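Long-range contacts in MGS-M5 (Unidentified, PDB 4Q3N), which probably catalyses the NAD-dependent interconversion of pyruvate and L-lactate, working as a tetrameric lactate dehydrogenase with a Rossmann-type nucleotide-binding half: residues G64-C69 against K105-S110; L148-L153 against H169-G174; N248-L253 against P274-K279; V262-D267 against Q297-A302. One frame throughout, in Å; residues are numbered along the deposited sequence.

Contact 1: residues G64-C69 against K105-S110; sequences GDYKDC and KNIMSS
Tyr-66 leaves the short 3-10 turn that follows strand 60-63 and lays its ring on the last turns of helix 89-109, within the Rossmann-type domain. Tyr-66 CB sits 3.7 Å from Asn-106 O. Beyond it, CG lies anti to the carbonyl carbon (chi1 -82°), a setting that brings one ring face down on the helix. Asn-106 CB meets that face in a CH-pi contact, 3.4 Å from the Tyr-66 ring centroid and only 3° off the normal. On one flank of the ring Tyr-66 CE1 touches Ile-107 CG1 at 3.9 Å, while on the other CE2 lies near the Asn-106 amide, whose plane is turned 39° from the ring. At the tip, Tyr-66 OH lies 2.7 Å from a water; the same water accepts a hydrogen bond from Asn-106 ND2 at 3.2 Å. Tyrosine suits this partly exposed place because its ring packs against the helix, the side chain also touching Leu-34 and Val-9, while its hydroxyl meets water.

Small residues close the other end. Cys-69 CB packs 3.4 Å from Ser-110 OG and also touches Ile-107, and both Cys-69 and Ile-107 lean on Val-75 of the parallel sheet. Ser-110 OG, also bonded to Phe-112 N, turns back to Ile-107 O at 2.7 Å, in the carbonyl plane, so that oxygen is gripped by both the hydroxyl and the backbone N of Ser-110. The segments thus meet by apolar and CH-pi packing with one water bridge at the margin, a chemistry that relies on shape more than on direct polar bonds.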
loop_
_atom_site.group_PDB
_atom_site.type_symbol
_atom_site.label_atom_id
_atom_site.label_comp_id
_atom_site.label_asym_id
_atom_site.label_seq_id
_atom_site.Cartn_x
_atom_site.Cartn_y
_atom_site.Cartn_z
ATOM N N GLY A 64 -16.016 19.461 -11.793
ATOM C CA GLY A 64 -16.288 19.560 -13.227
ATOM C C GLY A 64 -17.763 19.654 -13.544
ATOM O O GLY A 64 -18.546 20.021 -12.666
ATOM N N ASP A 65 -18.131 19.288 -14.775
ATOM C CA ASP A 65 -19.496 19.415 -15.282
ATOM C C ASP A 65 -19.858 18.068 -15.890
ATOM O O ASP A 65 -19.025 17.201 -15.962
ATOM C CB ASP A 65 -19.617 20.505 -16.361
ATOM C CG ASP A 65 -18.955 21.817 -15.959
ATOM O OD1 ASP A 65 -19.445 22.469 -15.006
ATOM O OD2 ASP A 65 -17.951 22.205 -16.611
ATOM N N TYR A 66 -21.062 17.924 -16.419
ATOM C CA TYR A 66 -21.476 16.628 -16.921
ATOM C C TYR A 66 -20.644 16.190 -18.123
ATOM O O TYR A 66 -20.412 14.995 -18.304
ATOM C CB TYR A 66 -22.983 16.650 -17.268
ATOM C CG TYR A 66 -23.795 16.426 -16.011
ATOM C CD1 TYR A 66 -23.801 15.184 -15.394
ATOM C CD2 TYR A 66 -24.506 17.469 -15.413
ATOM C CE1 TYR A 66 -24.516 14.969 -14.232
ATOM C CE2 TYR A 66 -25.245 17.261 -14.250
ATOM C CZ TYR A 66 -25.248 16.002 -13.673
ATOM O OH TYR A 66 -25.931 15.760 -12.517
ATOM N N LYS A 67 -20.176 17.148 -18.922
ATOM C CA LYS A 67 -19.330 16.795 -20.055
ATOM C C LYS A 67 -18.065 16.041 -19.632
ATOM O O LYS A 67 -17.517 15.262 -20.421
ATOM C CB LYS A 67 -18.971 18.039 -20.885
ATOM C CG LYS A 67 -18.055 19.053 -20.202
ATOM C CD LYS A 67 -17.760 20.238 -21.155
ATOM C CE LYS A 67 -16.893 21.322 -20.492
ATOM N NZ LYS A 67 -15.574 20.797 -19.999
ATOM N N ASP A 68 -17.595 16.236 -18.406
ATOM C CA ASP A 68 -16.450 15.424 -17.946
ATOM C C ASP A 68 -16.727 13.941 -17.784
ATOM O O ASP A 68 -15.794 13.171 -17.575
ATOM C CB ASP A 68 -15.913 15.959 -16.609
ATOM C CG ASP A 68 -15.338 17.337 -16.767
ATOM O OD1 ASP A 68 -14.397 17.492 -17.583
ATOM O OD2 ASP A 68 -15.891 18.277 -16.157
ATOM N N CYS A 69 -17.989 13.535 -17.885
ATOM C CA CYS A 69 -18.343 12.132 -17.765
ATOM C C CYS A 69 -17.975 11.363 -19.016
ATOM O O CYS A 69 -17.974 10.132 -19.008
ATOM C CB CYS A 69 -19.845 11.955 -17.503
ATOM S SG CYS A 69 -20.312 12.501 -15.846
ATOM N N LYS A 105 -29.830 11.293 -17.143
ATOM C CA LYS A 105 -29.966 11.881 -18.481
ATOM C C LYS A 105 -28.799 12.812 -18.795
ATOM O O LYS A 105 -28.273 12.808 -19.898
ATOM C CB LYS A 105 -31.279 12.675 -18.616
ATOM C CG LYS A 105 -32.551 11.816 -18.516
ATOM C CD LYS A 105 -32.471 10.449 -19.228
ATOM C CE LYS A 105 -33.868 9.950 -19.602
ATOM N NZ LYS A 105 -33.926 8.527 -20.022
ATOM N N ASN A 106 -28.425 13.646 -17.829
ATOM C CA ASN A 106 -27.285 14.546 -18.007
ATOM C C ASN A 106 -25.977 13.756 -18.205
ATOM O O ASN A 106 -25.118 14.141 -19.038
ATOM C CB ASN A 106 -27.167 15.490 -16.799
ATOM C CG ASN A 106 -28.239 16.604 -16.847
ATOM O OD1 ASN A 106 -28.585 17.025 -17.916
ATOM N ND2 ASN A 106 -28.763 17.030 -15.716
ATOM N N ILE A 107 -25.806 12.669 -17.451
ATOM C CA ILE A 107 -24.605 11.828 -17.639
ATOM C C ILE A 107 -24.591 11.244 -19.050
ATOM O O ILE A 107 -23.571 11.303 -19.753
ATOM C CB ILE A 107 -24.538 10.670 -16.625
ATOM C CG1 ILE A 107 -24.340 11.182 -15.186
ATOM C CG2 ILE A 107 -23.362 9.673 -16.994
ATOM C CD1 ILE A 107 -24.615 10.099 -14.169
ATOM N N MET A 108 -25.740 10.700 -19.488
ATOM C CA MET A 108 -25.765 10.034 -20.790
ATOM C C MET A 108 -25.574 11.019 -21.931
ATOM O O MET A 108 -24.997 10.641 -22.948
ATOM C CB MET A 108 -27.059 9.230 -20.994
ATOM C CG MET A 108 -27.283 8.167 -19.898
ATOM S SD MET A 108 -25.845 7.065 -19.613
ATOM C CE MET A 108 -25.807 6.270 -21.218
ATOM N N SER A 109 -26.029 12.268 -21.769
ATOM C CA SER A 109 -25.864 13.324 -22.777
ATOM C C SER A 109 -24.393 13.565 -23.105
ATOM O O SER A 109 -24.059 14.049 -24.183
ATOM C CB SER A 109 -26.499 14.655 -22.304
ATOM O OG SER A 109 -25.736 15.279 -21.265
ATOM N N SER A 110 -23.508 13.262 -22.149
ATOM C CA SER A 110 -22.106 13.564 -22.362
ATOM C C SER A 110 -21.447 12.614 -23.376
ATOM O O SER A 110 -20.353 12.887 -23.848
ATOM C CB SER A 110 -21.334 13.478 -21.038
ATOM O OG SER A 110 -21.203 12.133 -20.636
HETATM O O HOH W 1 -28.222 17.247 -12.531
#

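Contact 2: residues L148-L153 against H169-G174; sequences LDTARL and HAYILG
Thr-150, on helix 147-161, makes the one direct hydrogen bond to the strand: Ile-172 N gives its hydrogen to Thr-150 OG1 at 3.0 Å, nearly straight at 162°. The hydroxyl also bonds Thr-146 O one turn earlier, so threonine serves both helix and strand without leaving a buried polar group wanting. Packing is tightest here. With OG1 anti to the carbonyl carbon, the methyl Thr-150 CG2 is swung against Ala-170 O at 3.3 Å, and Ile-172 CG1 presses on Asp-149 O at 3.5 Å.

Toward the flanks the fit relaxes, although every touching residue is buried and none faces solvent. Leu-153 CD2 meets Ala-170 CB at 3.7 Å and Ile-172 CD1 at 4.0 Å, ordinary apolar spacing, and Thr-150 CG2 comes only to 4.3 Å from Tyr-171 CD1, at the ring's edge.

Asp-149 lends its CB to Ile-172 but leads its carboxylate away to His-176 ND1, an arrangement consistent with the Asp-His pair of the lactate dehydrogenase active site. Leu-153 and Ile-172 extend the apolar layer to helix 206-227 and to Val-182 of strand 181-182, while Tyr-171 turns away from the helix to lie on Ile-252 and Pro-254 of strand 251-258.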
loop_
_atom_site.group_PDB
_atom_site.type_symbol
_atom_site.label_atom_id
_atom_site.label_comp_id
_atom_site.label_asym_id
_atom_site.label_seq_id
_atom_site.Cartn_x
_atom_site.Cartn_y
_atom_site.Cartn_z
ATOM N N LEU A 148 -22.215 -2.541 2.596
ATOM C CA LEU A 148 -21.907 -1.996 3.931
ATOM C C LEU A 148 -22.578 -2.799 5.052
ATOM O O LEU A 148 -21.983 -3.016 6.122
ATOM C CB LEU A 148 -22.342 -0.515 4.018
ATOM C CG LEU A 148 -22.280 0.164 5.401
ATOM C CD1 LEU A 148 -20.811 0.222 5.982
ATOM C CD2 LEU A 148 -22.953 1.526 5.374
ATOM N N ASP A 149 -23.827 -3.204 4.851
ATOM C CA ASP A 149 -24.484 -4.039 5.855
ATOM C C ASP A 149 -23.637 -5.303 6.099
ATOM O O ASP A 149 -23.519 -5.787 7.213
ATOM C CB ASP A 149 -25.907 -4.441 5.418
ATOM C CG ASP A 149 -26.753 -3.228 5.008
ATOM O OD1 ASP A 149 -27.304 -2.601 5.893
ATOM O OD2 ASP A 149 -26.742 -2.835 3.826
ATOM N N THR A 150 -23.102 -5.830 5.027
ATOM C CA THR A 150 -22.256 -7.033 5.074
ATOM C C THR A 150 -20.940 -6.770 5.859
ATOM O O THR A 150 -20.533 -7.579 6.721
ATOM C CB THR A 150 -21.950 -7.523 3.646
ATOM O OG1 THR A 150 -23.185 -8.032 3.058
ATOM C CG2 THR A 150 -20.864 -8.658 3.671
ATOM N N ALA A 151 -20.312 -5.625 5.614
ATOM C CA ALA A 151 -19.133 -5.250 6.396
ATOM C C ALA A 151 -19.478 -5.096 7.870
ATOM O O ALA A 151 -18.672 -5.400 8.729
ATOM C CB ALA A 151 -18.510 -3.937 5.874
ATOM N N ARG A 152 -20.661 -4.564 8.173
ATOM C CA ARG A 152 -21.093 -4.449 9.550
ATOM C C ARG A 152 -21.251 -5.818 10.190
ATOM O O ARG A 152 -20.879 -6.042 11.335
ATOM C CB ARG A 152 -22.442 -3.680 9.625
ATOM C CG ARG A 152 -22.292 -2.206 9.245
ATOM C CD ARG A 152 -23.658 -1.457 9.280
ATOM N NE ARG A 152 -23.464 -0.004 9.239
ATOM C CZ ARG A 152 -24.284 0.808 8.589
ATOM N NH1 ARG A 152 -25.347 0.324 7.897
ATOM N NH2 ARG A 152 -24.037 2.083 8.611
ATOM N N LEU A 153 -21.916 -6.708 9.472
ATOM C CA LEU A 153 -22.080 -8.095 9.928
ATOM C C LEU A 153 -20.718 -8.758 10.245
ATOM O O LEU A 153 -20.541 -9.380 11.292
ATOM C CB LEU A 153 -22.767 -8.929 8.841
ATOM C CG LEU A 153 -22.915 -10.436 9.073
ATOM C CD1 LEU A 153 -23.910 -10.679 10.220
ATOM C CD2 LEU A 153 -23.416 -11.130 7.816
ATOM N N HIS A 169 -16.785 -14.754 6.328
ATOM C CA HIS A 169 -17.374 -14.731 4.988
ATOM C C HIS A 169 -18.859 -15.018 5.086
ATOM O O HIS A 169 -19.265 -16.179 5.076
ATOM C CB HIS A 169 -16.737 -15.751 4.088
ATOM C CG HIS A 169 -15.249 -15.655 4.079
ATOM N ND1 HIS A 169 -14.591 -14.491 3.733
ATOM C CD2 HIS A 169 -14.290 -16.565 4.386
ATOM C CE1 HIS A 169 -13.286 -14.698 3.795
ATOM N NE2 HIS A 169 -13.080 -15.938 4.206
ATOM N N ALA A 170 -19.649 -13.958 5.168
ATOM C CA ALA A 170 -21.078 -14.054 5.392
ATOM C C ALA A 170 -21.669 -12.789 4.766
ATOM O O ALA A 170 -20.955 -11.772 4.704
ATOM C CB ALA A 170 -21.387 -14.120 6.901
ATOM N N TYR A 171 -22.921 -12.871 4.293
ATOM C CA TYR A 171 -23.580 -11.794 3.545
ATOM C C TYR A 171 -24.854 -11.353 4.249
ATOM O O TYR A 171 -25.574 -12.183 4.852
ATOM C CB TYR A 171 -23.974 -12.213 2.121
ATOM C CG TYR A 171 -22.833 -12.698 1.219
ATOM C CD1 TYR A 171 -21.670 -11.949 1.037
ATOM C CD2 TYR A 171 -22.929 -13.907 0.567
ATOM C CE1 TYR A 171 -20.625 -12.418 0.221
ATOM C CE2 TYR A 171 -21.895 -14.394 -0.259
ATOM C CZ TYR A 171 -20.753 -13.635 -0.426
ATOM O OH TYR A 171 -19.755 -14.134 -1.221
ATOM N N ILE A 172 -25.132 -10.063 4.136
ATOM C CA ILE A 172 -26.483 -9.539 4.269
ATOM C C ILE A 172 -27.063 -9.440 2.872
ATOM O O ILE A 172 -26.374 -8.929 1.976
ATOM C CB ILE A 172 -26.492 -8.148 4.914
ATOM C CG1 ILE A 172 -25.840 -8.232 6.288
ATOM C CG2 ILE A 172 -27.964 -7.559 4.957
ATOM C CD1 ILE A 172 -26.770 -8.929 7.399
ATOM N N LEU A 173 -28.278 -9.962 2.683
ATOM C CA LEU A 173 -28.955 -9.947 1.395
ATOM C C LEU A 173 -30.246 -9.157 1.447
ATOM O O LEU A 173 -30.830 -8.923 2.535
ATOM C CB LEU A 173 -29.296 -11.370 0.908
ATOM C CG LEU A 173 -28.023 -12.263 0.844
ATOM C CD1 LEU A 173 -28.413 -13.664 0.438
ATOM C CD2 LEU A 173 -27.032 -11.680 -0.125
ATOM N N GLY A 174 -30.758 -8.861 0.253
ATOM C CA GLY A 174 -32.093 -8.266 0.161
ATOM C C GLY A 174 -32.050 -6.753 0.068
ATOM O O GLY A 174 -31.064 -6.154 -0.415
#

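Contact 3: residues N248-L253 against P274-K279; sequences NENRIL and PAVLNK. With ACT (acetate ion), chain F.
Three asparagine amides mark the open end of this antiparallel hairpin, where strand 251-258 pairs with strand 270-278 and a G1 beta bulge sets Asn-250 and Arg-251 together opposite Leu-277. The Asn-250 amide uses both its ends: Asn-250 OD1 receives Asn-278 ND2 at 2.9 Å on a lone pair, in the carbonyl plane, and Asn-250 ND2 donates to OXT of an acetate, probably from the crystallisation liquor, at 3.0 Å. The Asn-250 and Asn-278 planes stand 79° apart, yet the acceptor lies close to the Asn-278 amide plane; Asn-278 OD1 accepts from Asp-280 N, two residues on. Asn-248 instead takes Lys-279 N on OD1 at 3.0 Å, from above its carbonyl plane, while its ND2 reaches Glu-29 of the fourth subunit. Asparagine tolerates positive phi well, which suits Asn-248 in its Schellman motif at the helix end and Asn-250 at the first bulge position (phi 56°).

Beyond the bulge the ladder is regular. Arg-251 and Leu-277 exchange two backbone bonds, as do Leu-253 and Ala-275, around the non-hydrogen-bonded pair Ile-252 and Val-276. Ile-252 CG2 rests on Pro-274 CB at 3.9 Å and its CG1 on Val-276 CG2 at 4.1 Å. On the other sheet face Leu-277 packs against helix 232-246, and the Arg-251 guanidinium runs out to a salt bridge with Asp-164 of the third subunit, tying the hairpin into the tetramer. On that face Leu-253 and Leu-277 cross at about a right angle, diagonally across the strands, their CD1 methyls 4.0 Å apart.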
loop_
_atom_site.group_PDB
_atom_site.type_symbol
_atom_site.label_atom_id
_atom_site.label_comp_id
_atom_site.label_asym_id
_atom_site.label_seq_id
_atom_site.Cartn_x
_atom_site.Cartn_y
_atom_site.Cartn_z
ATOM N N ASN A 248 -10.000 -4.993 -12.035
ATOM C CA ASN A 248 -10.478 -6.121 -12.841
ATOM C C ASN A 248 -10.424 -7.458 -12.059
ATOM O O ASN A 248 -9.863 -8.475 -12.546
ATOM C CB ASN A 248 -9.621 -6.244 -14.128
ATOM C CG ASN A 248 -10.221 -7.199 -15.127
ATOM O OD1 ASN A 248 -11.446 -7.355 -15.145
ATOM N ND2 ASN A 248 -9.366 -7.824 -16.014
ATOM N N GLU A 249 -10.970 -7.466 -10.856
ATOM C CA GLU A 249 -10.625 -8.517 -9.884
ATOM C C GLU A 249 -11.436 -9.799 -10.058
ATOM O O GLU A 249 -10.955 -10.829 -9.663
ATOM C CB GLU A 249 -10.824 -8.001 -8.434
ATOM C CG GLU A 249 -9.784 -6.977 -8.031
ATOM C CD GLU A 249 -9.959 -6.478 -6.607
ATOM O OE1 GLU A 249 -11.060 -6.658 -6.008
ATOM O OE2 GLU A 249 -8.990 -5.865 -6.113
ATOM N N ASN A 250 -12.666 -9.721 -10.610
ATOM C CA ASN A 250 -13.623 -10.848 -10.537
ATOM C C ASN A 250 -13.815 -11.203 -9.057
ATOM O O ASN A 250 -13.662 -12.366 -8.614
ATOM C CB ASN A 250 -13.131 -12.052 -11.373
ATOM C CG ASN A 250 -13.295 -11.816 -12.878
ATOM O OD1 ASN A 250 -14.368 -11.448 -13.339
ATOM N ND2 ASN A 250 -12.235 -12.000 -13.629
ATOM N N ARG A 251 -14.142 -10.154 -8.311
ATOM C CA ARG A 251 -14.357 -10.183 -6.865
ATOM C C ARG A 251 -15.845 -10.395 -6.582
ATOM O O ARG A 251 -16.682 -9.810 -7.248
ATOM C CB ARG A 251 -13.914 -8.874 -6.262
ATOM C CG ARG A 251 -13.766 -8.882 -4.725
ATOM C CD ARG A 251 -12.482 -9.648 -4.329
ATOM N NE ARG A 251 -12.348 -9.633 -2.879
ATOM C CZ ARG A 251 -11.210 -9.814 -2.215
ATOM N NH1 ARG A 251 -10.086 -10.021 -2.877
ATOM N NH2 ARG A 251 -11.202 -9.757 -0.876
ATOM N N ILE A 252 -16.170 -11.192 -5.579
ATOM C CA ILE A 252 -17.577 -11.394 -5.199
ATOM C C ILE A 252 -17.912 -10.434 -4.072
ATOM O O ILE A 252 -17.292 -10.496 -2.989
ATOM C CB ILE A 252 -17.846 -12.827 -4.735
ATOM C CG1 ILE A 252 -17.483 -13.795 -5.869
ATOM C CG2 ILE A 252 -19.338 -12.965 -4.294
ATOM C CD1 ILE A 252 -17.420 -15.247 -5.439
ATOM N N LEU A 253 -18.843 -9.533 -4.357
ATOM C CA LEU A 253 -19.375 -8.568 -3.368
ATOM C C LEU A 253 -20.893 -8.490 -3.427
ATOM O O LEU A 253 -21.477 -8.552 -4.497
ATOM C CB LEU A 253 -18.846 -7.142 -3.619
ATOM C CG LEU A 253 -17.317 -6.996 -3.482
ATOM C CD1 LEU A 253 -16.896 -5.677 -4.054
ATOM C CD2 LEU A 253 -16.824 -7.120 -1.992
ATOM N N PRO A 274 -24.961 -11.318 -3.869
ATOM C CA PRO A 274 -23.523 -11.409 -4.161
ATOM C C PRO A 274 -23.298 -11.443 -5.683
ATOM O O PRO A 274 -23.984 -12.153 -6.406
ATOM C CB PRO A 274 -23.103 -12.724 -3.494
ATOM C CG PRO A 274 -24.350 -13.576 -3.479
ATOM C CD PRO A 274 -25.529 -12.585 -3.362
ATOM N N ALA A 275 -22.345 -10.672 -6.165
ATOM C CA ALA A 275 -22.121 -10.621 -7.597
ATOM C C ALA A 275 -20.632 -10.522 -7.888
ATOM O O ALA A 275 -19.861 -10.011 -7.077
ATOM C CB ALA A 275 -22.904 -9.406 -8.231
ATOM N N VAL A 276 -20.251 -11.018 -9.061
ATOM C CA VAL A 276 -18.875 -10.987 -9.502
ATOM C C VAL A 276 -18.624 -9.687 -10.266
ATOM O O VAL A 276 -19.231 -9.459 -11.325
ATOM C CB VAL A 276 -18.544 -12.212 -10.418
ATOM C CG1 VAL A 276 -17.057 -12.155 -10.837
ATOM C CG2 VAL A 276 -18.839 -13.505 -9.694
ATOM N N LEU A 277 -17.706 -8.869 -9.758
ATOM C CA LEU A 277 -17.342 -7.584 -10.390
ATOM C C LEU A 277 -15.970 -7.629 -11.071
ATOM O O LEU A 277 -14.993 -8.104 -10.482
ATOM C CB LEU A 277 -17.310 -6.476 -9.352
ATOM C CG LEU A 277 -18.694 -6.045 -8.844
ATOM C CD1 LEU A 277 -18.540 -5.130 -7.617
ATOM C CD2 LEU A 277 -19.369 -5.262 -9.976
ATOM N N ASN A 278 -15.882 -7.082 -12.274
ATOM C CA ASN A 278 -14.589 -6.962 -12.931
ATOM C C ASN A 278 -14.654 -5.665 -13.769
ATOM O O ASN A 278 -15.561 -4.857 -13.581
ATOM C CB ASN A 278 -14.278 -8.235 -13.765
ATOM C CG ASN A 278 -15.229 -8.430 -14.933
ATOM O OD1 ASN A 278 -15.746 -7.470 -15.468
ATOM N ND2 ASN A 278 -15.452 -9.700 -15.345
ATOM N N LYS A 279 -13.722 -5.455 -14.684
ATOM C CA LYS A 279 -13.592 -4.157 -15.366
ATOM C C LYS A 279 -14.791 -3.847 -16.237
ATOM O O LYS A 279 -15.029 -2.700 -16.628
ATOM C CB LYS A 279 -12.340 -4.136 -16.259
ATOM C CG LYS A 279 -12.431 -5.033 -17.477
ATOM C CD LYS A 279 -11.106 -4.971 -18.263
ATOM C CE LYS A 279 -11.071 -6.052 -19.326
ATOM N NZ LYS A 279 -12.106 -5.787 -20.388
HETATM C C ACT F . -9.206 -14.082 -11.832
HETATM O O ACT F . -8.737 -15.270 -11.767
HETATM O OXT ACT F . -9.981 -13.759 -12.791
HETATM C CH3 ACT F . -8.840 -13.045 -10.808
#

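Contact 4: residues V262-D267 against Q297-A302; sequences VYDCED and QLNNSA
Residues 262-267 lie in the irregular loop between strands 251-258 and 270-278, which runs up to helix 292-311 so closely that the CA atoms of Cys-265 and Asn-299 stand 4.8 Å apart. Psi near 180° at Cys-265 carries the chain onward, bringing Glu-266 alongside Ala-302 one helical turn farther.

Such closeness calls for small side chains. Cys-265 CB meets Ala-302 CB at 3.6 Å. Cys-265 SG, in the crowded position between N and carbonyl carbon (chi1 63°), reaches Leu-298 CD2 at 3.7 Å. That same Leu-298 CD2 methyl, carried outward by CG anti to the backbone N, also touches Tyr-263 CB at 3.6 Å, so Leu-298 fills the notch between Tyr-263 and Cys-265. The Tyr-263 side chain crosses that of Leu-298 at about a right angle, and its hydroxyl bonds Val-286 O and Leu-288 N. Asn-299 OD1 lies 3.2 Å from Cys-265 CA, a polar atom beside the loop backbone.

At the margin a water accepts from Glu-266 N at 2.8 Å and gives a weak bond to Asn-299 O. The loop thus meets the helix by sulfur and methyl packing, with no direct polar bond between them and one water satisfying the Glu-266 N-H.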
loop_
_atom_site.group_PDB
_atom_site.type_symbol
_atom_site.label_atom_id
_atom_site.label_comp_id
_atom_site.label_asym_id
_atom_site.label_seq_id
_atom_site.Cartn_x
_atom_site.Cartn_y
_atom_site.Cartn_z
ATOM N N VAL A 262 -32.351 -14.882 -11.618
ATOM C CA VAL A 262 -31.306 -15.682 -10.985
ATOM C C VAL A 262 -31.852 -16.328 -9.718
ATOM O O VAL A 262 -31.783 -17.547 -9.590
ATOM C CB VAL A 262 -30.040 -14.888 -10.664
ATOM C CG1 VAL A 262 -29.081 -15.793 -9.861
ATOM C CG2 VAL A 262 -29.362 -14.421 -11.966
ATOM N N TYR A 263 -32.436 -15.534 -8.811
ATOM C CA TYR A 263 -33.099 -16.091 -7.637
ATOM C C TYR A 263 -34.595 -16.230 -7.951
ATOM O O TYR A 263 -35.097 -15.636 -8.937
ATOM C CB TYR A 263 -32.822 -15.199 -6.390
ATOM C CG TYR A 263 -31.407 -15.340 -5.839
ATOM C CD1 TYR A 263 -30.319 -14.704 -6.464
ATOM C CD2 TYR A 263 -31.148 -16.129 -4.706
ATOM C CE1 TYR A 263 -29.018 -14.846 -5.984
ATOM C CE2 TYR A 263 -29.846 -16.261 -4.193
ATOM C CZ TYR A 263 -28.778 -15.633 -4.847
ATOM O OH TYR A 263 -27.485 -15.766 -4.363
ATOM N N ASP A 264 -35.356 -17.009 -7.192
ATOM C CA ASP A 264 -36.734 -17.131 -7.688
ATOM C C ASP A 264 -37.679 -16.031 -7.181
ATOM O O ASP A 264 -38.865 -16.076 -7.434
ATOM C CB ASP A 264 -37.315 -18.519 -7.409
ATOM C CG ASP A 264 -37.099 -18.954 -6.019
ATOM O OD1 ASP A 264 -37.182 -18.083 -5.133
ATOM O OD2 ASP A 264 -36.833 -20.156 -5.818
ATOM N N CYS A 265 -37.140 -15.013 -6.541
ATOM C CA CYS A 265 -37.924 -13.828 -6.237
ATOM C C CYS A 265 -38.197 -13.014 -7.509
ATOM O O CYS A 265 -37.713 -13.381 -8.578
ATOM C CB CYS A 265 -37.198 -12.984 -5.205
ATOM S SG CYS A 265 -35.613 -12.363 -5.777
ATOM N N GLU A 266 -38.962 -11.922 -7.373
ATOM C CA GLU A 266 -39.256 -10.992 -8.468
ATOM C C GLU A 266 -38.054 -10.801 -9.386
ATOM O O GLU A 266 -36.948 -10.544 -8.908
ATOM C CB GLU A 266 -39.695 -9.630 -7.903
ATOM C CG GLU A 266 -40.552 -8.804 -8.833
ATOM C CD GLU A 266 -41.994 -9.334 -8.933
ATOM O OE1 GLU A 266 -42.813 -9.105 -8.016
ATOM O OE2 GLU A 266 -42.297 -10.006 -9.928
ATOM N N ASP A 267 -38.272 -10.919 -10.690
ATOM C CA ASP A 267 -37.194 -10.747 -11.652
ATOM C C ASP A 267 -36.853 -9.271 -11.853
ATOM O O ASP A 267 -35.682 -8.904 -11.965
ATOM C CB ASP A 267 -37.592 -11.389 -12.981
ATOM C CG ASP A 267 -37.535 -12.906 -12.930
ATOM O OD1 ASP A 267 -37.204 -13.466 -11.863
ATOM O OD2 ASP A 267 -37.811 -13.541 -13.963
ATOM N N GLN A 297 -37.521 -14.837 2.992
ATOM C CA GLN A 297 -37.137 -13.473 3.338
ATOM C C GLN A 297 -36.718 -12.716 2.082
ATOM O O GLN A 297 -36.982 -11.521 1.964
ATOM C CB GLN A 297 -36.017 -13.459 4.387
ATOM C CG GLN A 297 -36.434 -13.990 5.795
ATOM C CD GLN A 297 -35.222 -14.043 6.705
ATOM O OE1 GLN A 297 -34.241 -14.751 6.423
ATOM N NE2 GLN A 297 -35.228 -13.220 7.731
ATOM N N LEU A 298 -36.063 -13.394 1.135
ATOM C CA LEU A 298 -35.649 -12.721 -0.105
ATOM C C LEU A 298 -36.899 -12.334 -0.930
ATOM O O LEU A 298 -37.025 -11.200 -1.442
ATOM C CB LEU A 298 -34.678 -13.625 -0.922
ATOM C CG LEU A 298 -34.156 -12.896 -2.171
ATOM C CD1 LEU A 298 -33.314 -11.683 -1.787
ATOM C CD2 LEU A 298 -33.401 -13.847 -3.144
ATOM N N ASN A 299 -37.845 -13.258 -1.016
ATOM C CA ASN A 299 -39.126 -12.979 -1.674
ATOM C C ASN A 299 -39.839 -11.767 -1.034
ATOM O O ASN A 299 -40.342 -10.886 -1.727
ATOM C CB ASN A 299 -40.049 -14.208 -1.631
ATOM C CG ASN A 299 -39.576 -15.377 -2.552
ATOM O OD1 ASN A 299 -38.857 -15.196 -3.521
ATOM N ND2 ASN A 299 -40.012 -16.580 -2.224
ATOM N N ASN A 300 -39.847 -11.706 0.288
ATOM C CA ASN A 300 -40.516 -10.617 0.976
ATOM C C ASN A 300 -39.847 -9.294 0.591
ATOM O O ASN A 300 -40.493 -8.311 0.259
ATOM C CB ASN A 300 -40.463 -10.824 2.487
ATOM C CG ASN A 300 -40.898 -9.584 3.269
ATOM O OD1 ASN A 300 -42.023 -9.115 3.118
ATOM N ND2 ASN A 300 -40.000 -9.053 4.110
ATOM N N SER A 301 -38.531 -9.299 0.628
ATOM C CA SER A 301 -37.735 -8.131 0.362
ATOM C C SER A 301 -37.957 -7.672 -1.100
ATOM O O SER A 301 -38.130 -6.491 -1.387
ATOM C CB SER A 301 -36.274 -8.500 0.643
ATOM O OG SER A 301 -35.548 -7.399 1.030
ATOM N N ALA A 302 -37.947 -8.627 -2.023
ATOM C CA ALA A 302 -38.168 -8.310 -3.433
ATOM C C ALA A 302 -39.587 -7.785 -3.670
ATOM O O ALA A 302 -39.815 -6.900 -4.507
ATOM C CB ALA A 302 -37.917 -9.533 -4.302
HETATM O O HOH W 2 -40.550 -11.960 -5.023
#

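How the contacts relate
Contacts 2 and 3 are buried, whereas contacts 1 and 4 are partly exposed and each includes a bridging water. Contact 1 stands apart in the NAD-binding half, its centre about 33 Å from that of contact 2 and across the chain's centre. The other three share the C-terminal half and touch: Leu-173 of contact 2 packs on Pro-274 of contact 3, and Gly-174 meets Ser-301 of contact 4. Contacts 3 and 4 interlock along the chain, since residues 262-267 belong to the connection between the paired strands. Chemistry follows place: a backbone ladder in contact 3, one buried threonine bond in contact 2, mainly packing in contacts 1 and 4. Contacts 2 and 3 also touch the third subunit.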